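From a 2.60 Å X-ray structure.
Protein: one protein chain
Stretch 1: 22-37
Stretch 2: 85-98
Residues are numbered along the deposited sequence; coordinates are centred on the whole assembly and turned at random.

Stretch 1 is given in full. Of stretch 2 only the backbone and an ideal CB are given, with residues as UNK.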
# COMPACT_ATOMS: atom_id res chain seq x y z
N PRO A 22 9.23 13.59 -13.11
CA PRO A 22 8.70 13.57 -11.75
C PRO A 22 8.72 12.16 -11.15
O PRO A 22 8.16 11.23 -11.74
CB PRO A 22 7.26 14.05 -11.92
CG PRO A 22 7.24 14.80 -13.19
CD PRO A 22 8.27 14.16 -14.06
N THR A 23 9.39 12.00 -10.01
CA THR A 23 9.58 10.69 -9.40
C THR A 23 8.39 10.29 -8.53
O THR A 23 7.86 11.11 -7.75
CB THR A 23 10.91 10.59 -8.65
OG1 THR A 23 11.98 10.99 -9.53
CG2 THR A 23 11.16 9.16 -8.17
N LEU A 24 7.97 9.03 -8.71
CA LEU A 24 6.74 8.50 -8.17
C LEU A 24 7.02 7.10 -7.69
O LEU A 24 7.44 6.26 -8.47
CB LEU A 24 5.70 8.41 -9.28
CG LEU A 24 4.23 8.58 -8.90
CD1 LEU A 24 3.35 8.37 -10.13
CD2 LEU A 24 3.83 7.63 -7.84
N PHE A 25 6.79 6.85 -6.41
CA PHE A 25 7.03 5.52 -5.85
C PHE A 25 5.75 4.71 -5.83
O PHE A 25 4.68 5.21 -5.37
CB PHE A 25 7.54 5.63 -4.42
CG PHE A 25 9.01 5.86 -4.30
CD1 PHE A 25 9.51 7.14 -4.18
CD2 PHE A 25 9.89 4.78 -4.29
CE1 PHE A 25 10.91 7.37 -4.06
CE2 PHE A 25 11.30 4.97 -4.18
CZ PHE A 25 11.82 6.27 -4.06
N LEU A 26 5.83 3.47 -6.31
CA LEU A 26 4.70 2.56 -6.18
C LEU A 26 4.95 1.51 -5.10
O LEU A 26 5.69 0.56 -5.35
CB LEU A 26 4.36 1.93 -7.54
CG LEU A 26 3.66 2.77 -8.62
CD1 LEU A 26 2.92 1.85 -9.57
CD2 LEU A 26 2.69 3.81 -8.05
N LEU A 27 4.31 1.67 -3.93
CA LEU A 27 4.57 0.85 -2.71
C LEU A 27 3.46 -0.12 -2.36
O LEU A 27 2.32 0.30 -2.12
CB LEU A 27 4.76 1.74 -1.48
CG LEU A 27 5.74 2.91 -1.53
CD1 LEU A 27 5.50 3.92 -0.36
CD2 LEU A 27 7.16 2.37 -1.56
N SER A 28 3.78 -1.40 -2.27
CA SER A 28 2.74 -2.42 -2.02
C SER A 28 2.21 -2.62 -0.54
O SER A 28 2.60 -1.91 0.39
CB SER A 28 3.24 -3.75 -2.56
OG SER A 28 3.89 -4.42 -1.51
N GLY A 29 1.32 -3.58 -0.33
CA GLY A 29 0.99 -4.01 1.02
C GLY A 29 1.97 -5.07 1.46
O GLY A 29 2.95 -5.36 0.75
N TRP A 30 1.73 -5.62 2.66
CA TRP A 30 2.53 -6.73 3.21
C TRP A 30 2.27 -7.95 2.36
O TRP A 30 1.16 -8.10 1.84
CB TRP A 30 2.09 -7.06 4.64
CG TRP A 30 2.47 -6.02 5.63
CD1 TRP A 30 1.77 -4.89 5.95
CD2 TRP A 30 3.67 -6.00 6.44
NE1 TRP A 30 2.45 -4.16 6.91
CE2 TRP A 30 3.62 -4.82 7.23
CE3 TRP A 30 4.77 -6.87 6.58
CZ2 TRP A 30 4.63 -4.49 8.15
CZ3 TRP A 30 5.78 -6.53 7.48
CH2 TRP A 30 5.70 -5.35 8.25
N CYS A 31 3.28 -8.79 2.19
CA CYS A 31 3.09 -10.01 1.43
C CYS A 31 2.68 -9.76 -0.01
O CYS A 31 1.94 -10.57 -0.60
CB CYS A 31 2.04 -10.86 2.10
SG CYS A 31 2.67 -11.56 3.59
N GLN A 32 3.15 -8.63 -0.55
CA GLN A 32 2.97 -8.27 -1.96
C GLN A 32 4.28 -7.82 -2.61
O GLN A 32 5.32 -7.57 -1.95
CB GLN A 32 1.96 -7.17 -2.15
CG GLN A 32 0.59 -7.63 -2.35
CD GLN A 32 -0.39 -6.56 -1.90
OE1 GLN A 32 -0.01 -5.68 -1.12
NE2 GLN A 32 -1.64 -6.59 -2.40
N ASP A 33 4.17 -7.65 -3.92
CA ASP A 33 5.31 -7.34 -4.69
C ASP A 33 5.21 -6.13 -5.60
O ASP A 33 4.16 -5.50 -5.68
CB ASP A 33 5.68 -8.54 -5.50
CG ASP A 33 7.11 -8.57 -5.68
OD1 ASP A 33 7.71 -7.75 -4.95
OD2 ASP A 33 7.64 -9.36 -6.50
N HIS A 34 6.31 -5.80 -6.28
CA HIS A 34 6.27 -4.83 -7.35
C HIS A 34 5.35 -5.36 -8.47
O HIS A 34 4.79 -4.59 -9.27
CB HIS A 34 7.69 -4.55 -7.86
CG HIS A 34 8.30 -5.67 -8.64
ND1 HIS A 34 8.35 -6.96 -8.16
CD2 HIS A 34 8.87 -5.70 -9.86
CE1 HIS A 34 8.94 -7.74 -9.05
NE2 HIS A 34 9.26 -7.00 -10.10
N ARG A 35 5.17 -6.68 -8.51
CA ARG A 35 4.22 -7.30 -9.46
C ARG A 35 2.75 -6.88 -9.18
O ARG A 35 1.86 -7.05 -9.99
CB ARG A 35 4.41 -8.83 -9.45
CG ARG A 35 5.82 -9.26 -9.83
CD ARG A 35 6.13 -10.76 -9.56
NE ARG A 35 6.09 -11.11 -8.14
CZ ARG A 35 5.95 -12.35 -7.64
NH1 ARG A 35 5.82 -13.38 -8.46
NH2 ARG A 35 5.93 -12.56 -6.32
N LEU A 36 2.48 -6.32 -8.02
CA LEU A 36 1.15 -5.76 -7.83
C LEU A 36 0.96 -4.65 -8.87
O LEU A 36 -0.15 -4.37 -9.30
CB LEU A 36 0.96 -5.22 -6.42
CG LEU A 36 -0.44 -4.67 -6.06
CD1 LEU A 36 -1.54 -5.74 -6.21
CD2 LEU A 36 -0.50 -4.09 -4.66
N PHE A 37 2.05 -4.03 -9.30
CA PHE A 37 1.94 -2.85 -10.12
C PHE A 37 2.13 -3.16 -11.58
O PHE A 37 2.32 -2.25 -12.37
CB PHE A 37 2.90 -1.75 -9.65
CG PHE A 37 2.65 -1.28 -8.24
CD1 PHE A 37 3.52 -1.63 -7.20
CD2 PHE A 37 1.53 -0.50 -7.94
CE1 PHE A 37 3.30 -1.22 -5.88
CE2 PHE A 37 1.28 -0.09 -6.61
CZ PHE A 37 2.18 -0.45 -5.58
N UNK A 85 19.59 9.88 -3.87
CA UNK A 85 19.66 11.35 -4.01
C UNK A 85 18.43 11.96 -4.66
O UNK A 85 18.54 12.59 -5.72
CB UNK A 85 20.89 11.73 -4.83
N UNK A 86 17.26 11.80 -4.02
CA UNK A 86 16.03 12.21 -4.64
C UNK A 86 15.28 13.21 -3.78
O UNK A 86 14.45 12.80 -2.97
CB UNK A 86 15.15 10.99 -4.93
N UNK A 87 15.51 14.51 -3.96
CA UNK A 87 14.74 15.54 -3.21
C UNK A 87 13.22 15.64 -3.56
O UNK A 87 12.39 15.73 -2.65
CB UNK A 87 15.38 16.90 -3.46
N UNK A 88 12.84 15.62 -4.84
CA UNK A 88 11.42 15.78 -5.23
C UNK A 88 10.76 14.44 -5.62
O UNK A 88 11.25 13.73 -6.50
CB UNK A 88 11.31 16.76 -6.40
N UNK A 89 9.66 14.09 -4.95
CA UNK A 89 8.98 12.80 -5.21
C UNK A 89 7.63 12.65 -4.52
O UNK A 89 7.31 13.35 -3.56
CB UNK A 89 9.88 11.65 -4.77
N UNK A 90 6.85 11.71 -5.02
CA UNK A 90 5.54 11.40 -4.50
C UNK A 90 5.51 9.92 -4.25
O UNK A 90 6.46 9.22 -4.66
CB UNK A 90 4.42 11.84 -5.45
N UNK A 91 4.48 9.44 -3.55
CA UNK A 91 4.30 8.01 -3.35
C UNK A 91 2.86 7.57 -3.43
O UNK A 91 1.96 8.33 -3.13
CB UNK A 91 4.88 7.60 -1.99
N UNK A 92 2.66 6.34 -3.87
CA UNK A 92 1.34 5.79 -3.97
C UNK A 92 1.44 4.46 -3.31
O UNK A 92 2.25 3.64 -3.70
CB UNK A 92 0.83 5.70 -5.41
N UNK A 93 0.61 4.24 -2.30
CA UNK A 93 0.71 3.00 -1.54
C UNK A 93 -0.57 2.19 -1.54
O UNK A 93 -1.67 2.71 -1.77
CB UNK A 93 1.11 3.31 -0.10
N UNK A 94 -0.41 0.90 -1.30
CA UNK A 94 -1.52 -0.03 -1.29
C UNK A 94 -1.84 -0.53 0.12
O UNK A 94 -0.93 -0.84 0.92
CB UNK A 94 -1.21 -1.21 -2.21
N UNK A 95 -3.14 -0.59 0.43
CA UNK A 95 -3.57 -1.34 1.59
C UNK A 95 -2.79 -0.89 2.84
O UNK A 95 -2.80 0.30 3.17
CB UNK A 95 -3.39 -2.84 1.35
N UNK A 96 -2.10 -1.81 3.52
CA UNK A 96 -1.44 -1.46 4.78
C UNK A 96 -0.05 -0.89 4.58
O UNK A 96 0.62 -0.47 5.55
CB UNK A 96 -1.36 -2.69 5.69
N UNK A 97 0.36 -0.81 3.31
CA UNK A 97 1.51 -0.02 2.90
C UNK A 97 1.27 1.45 3.23
O UNK A 97 2.21 2.21 3.42
CB UNK A 97 1.79 -0.20 1.41
N UNK A 98 0.02 1.86 3.33
CA UNK A 98 -0.31 3.23 3.61
C UNK A 98 0.16 3.76 4.97
O UNK A 98 0.67 4.89 5.04
CB UNK A 98 -1.83 3.39 3.51

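The two strands run parallel, and their ladder consists of five backbone hydrogen bonds: N of position 90 to Thr23 O (3.0 Å), Phe25 N to O of 90 (3.0 Å), N of 92 to Phe25 O (2.8 Å), Leu27 N to O of 92 (2.9 Å) and N of 94 to Leu27 O (2.9 Å). Side chains alternate between two faces, as in any extended strand, one carrying Thr23, Phe25 and Leu27, the other Leu24 and Leu26.

Position 85 has positive phi (74°), which favours glycine; stretch 1 is out of reach. Gly85 closes a helix in a Schellman motif. At 86 the CB points toward stretch 1, 5.5 Å from Thr23 CG2, with room for a medium or long apolar chain. Ile86 fills it, its CD1 4.1 Å from Phe25 CZ. Positions 87 and 88 have open space around their CBs, acceptable for polar or charged residues: Arg87 and Asp88.

Position 89 lies on the Phe25 face, its CB 4.5 Å from Phe25 CE1; an aromatic or large aliphatic chain would suit. Phe89, with chi1 in p, brings its CD1 to 3.5 Å from Phe25 CD1, the ring planes at 81°. Position 90 turns to the other face beside Leu24, where an aliphatic chain or the methylenes of a longer polar one would fit. Gln90 joins the ladder through its backbone N and O, and its OE1 comes to 3.7 Å from Thr23 O.

At 91 the CB is 4.1 Å from both Phe25 CB and Leu27 CD1, an apolar setting for any flexible or branched aliphatic chain. Met91, modelled as selenomethionine, packs its CB 4.0 Å from Phe25 CB. The CB of 92 sits 3.7 Å from Leu26 CD2 and 4.3 Å from Leu24 CD2, a site for valine, isoleucine or leucine. Val92 meets both leucines, CG2 lying 3.8 Å from Leu24 CD2.

At 93 the CB is 3.8 Å from Leu27 O, and small or polar residues are plausible; Ser93 hydrogen-bonds through OG elsewhere in the structure. Position 94 points toward Leu36 and Gly29, favouring valine or threonine. Thr94 places CG2 3.4 Å from Gly29 N and OG1 3.6 Å from Leu36 CD2.

Positions 94 to 97 form a type II' turn. Positive phi (53°) at 95 favours glycine, then asparagine; the deposited Ser95 carries it all the same, its CB toward stretch 1. At 96 the CB borders the Trp30 ring, open to many residues; His96 sets its CB 4.1 Å from Trp30 CD1, at the ring edge. A CB at 97 would fall 2.1 Å from Ser28 O, so only glycine fits: Gly97. Position 98 points away from stretch 1, which places no demand on it; it is Cys98.

Stretch 2 (85-98) GIRDFQMVSTSHGC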
# COMPACT_ATOMS: atom_id res chain seq x y z
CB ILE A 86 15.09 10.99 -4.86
CG1 ILE A 86 15.88 9.72 -5.22
CG2 ILE A 86 13.99 11.34 -5.89
CD1 ILE A 86 15.02 8.43 -5.31
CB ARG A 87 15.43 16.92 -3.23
CG ARG A 87 16.29 17.23 -1.97
CD ARG A 87 17.45 18.22 -2.29
NE ARG A 87 18.68 17.55 -2.79
CZ ARG A 87 19.84 18.17 -3.11
NH1 ARG A 87 20.89 17.45 -3.57
NH2 ARG A 87 19.97 19.50 -2.98
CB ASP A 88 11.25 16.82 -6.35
CG ASP A 88 12.48 17.75 -6.51
OD1 ASP A 88 12.97 18.28 -5.47
OD2 ASP A 88 12.97 17.97 -7.67
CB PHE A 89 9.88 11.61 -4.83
CG PHE A 89 9.91 11.33 -3.36
CD1 PHE A 89 9.09 10.34 -2.81
CD2 PHE A 89 10.74 12.06 -2.52
CE1 PHE A 89 9.11 10.08 -1.44
CE2 PHE A 89 10.77 11.80 -1.17
CZ PHE A 89 9.95 10.81 -0.62
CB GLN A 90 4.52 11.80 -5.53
CG GLN A 90 4.26 13.25 -5.46
CD GLN A 90 4.32 13.90 -6.80
OE1 GLN A 90 5.22 13.63 -7.61
NE2 GLN A 90 3.35 14.78 -7.07
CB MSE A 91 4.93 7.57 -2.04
CG MSE A 91 4.94 8.65 -1.00
SE MSE A 91 5.90 7.99 0.60
CE MSE A 91 7.70 7.79 -0.20
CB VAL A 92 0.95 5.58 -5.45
CG1 VAL A 92 -0.12 4.50 -5.61
CG2 VAL A 92 0.51 6.90 -6.11
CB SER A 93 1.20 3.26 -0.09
OG SER A 93 0.33 4.14 0.60
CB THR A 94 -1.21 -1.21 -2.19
OG1 THR A 94 -1.82 -0.96 -3.46
CG2 THR A 94 -1.72 -2.59 -1.60
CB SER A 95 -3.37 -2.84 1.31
OG SER A 95 -3.92 -3.61 2.36
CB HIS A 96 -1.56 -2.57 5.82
CG HIS A 96 -2.97 -3.02 6.00
ND1 HIS A 96 -3.91 -2.25 6.66
CD2 HIS A 96 -3.63 -4.10 5.54
CE1 HIS A 96 -5.08 -2.87 6.64
NE2 HIS A 96 -4.94 -4.00 5.96
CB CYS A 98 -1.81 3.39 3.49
SG CYS A 98 -2.38 2.77 1.85
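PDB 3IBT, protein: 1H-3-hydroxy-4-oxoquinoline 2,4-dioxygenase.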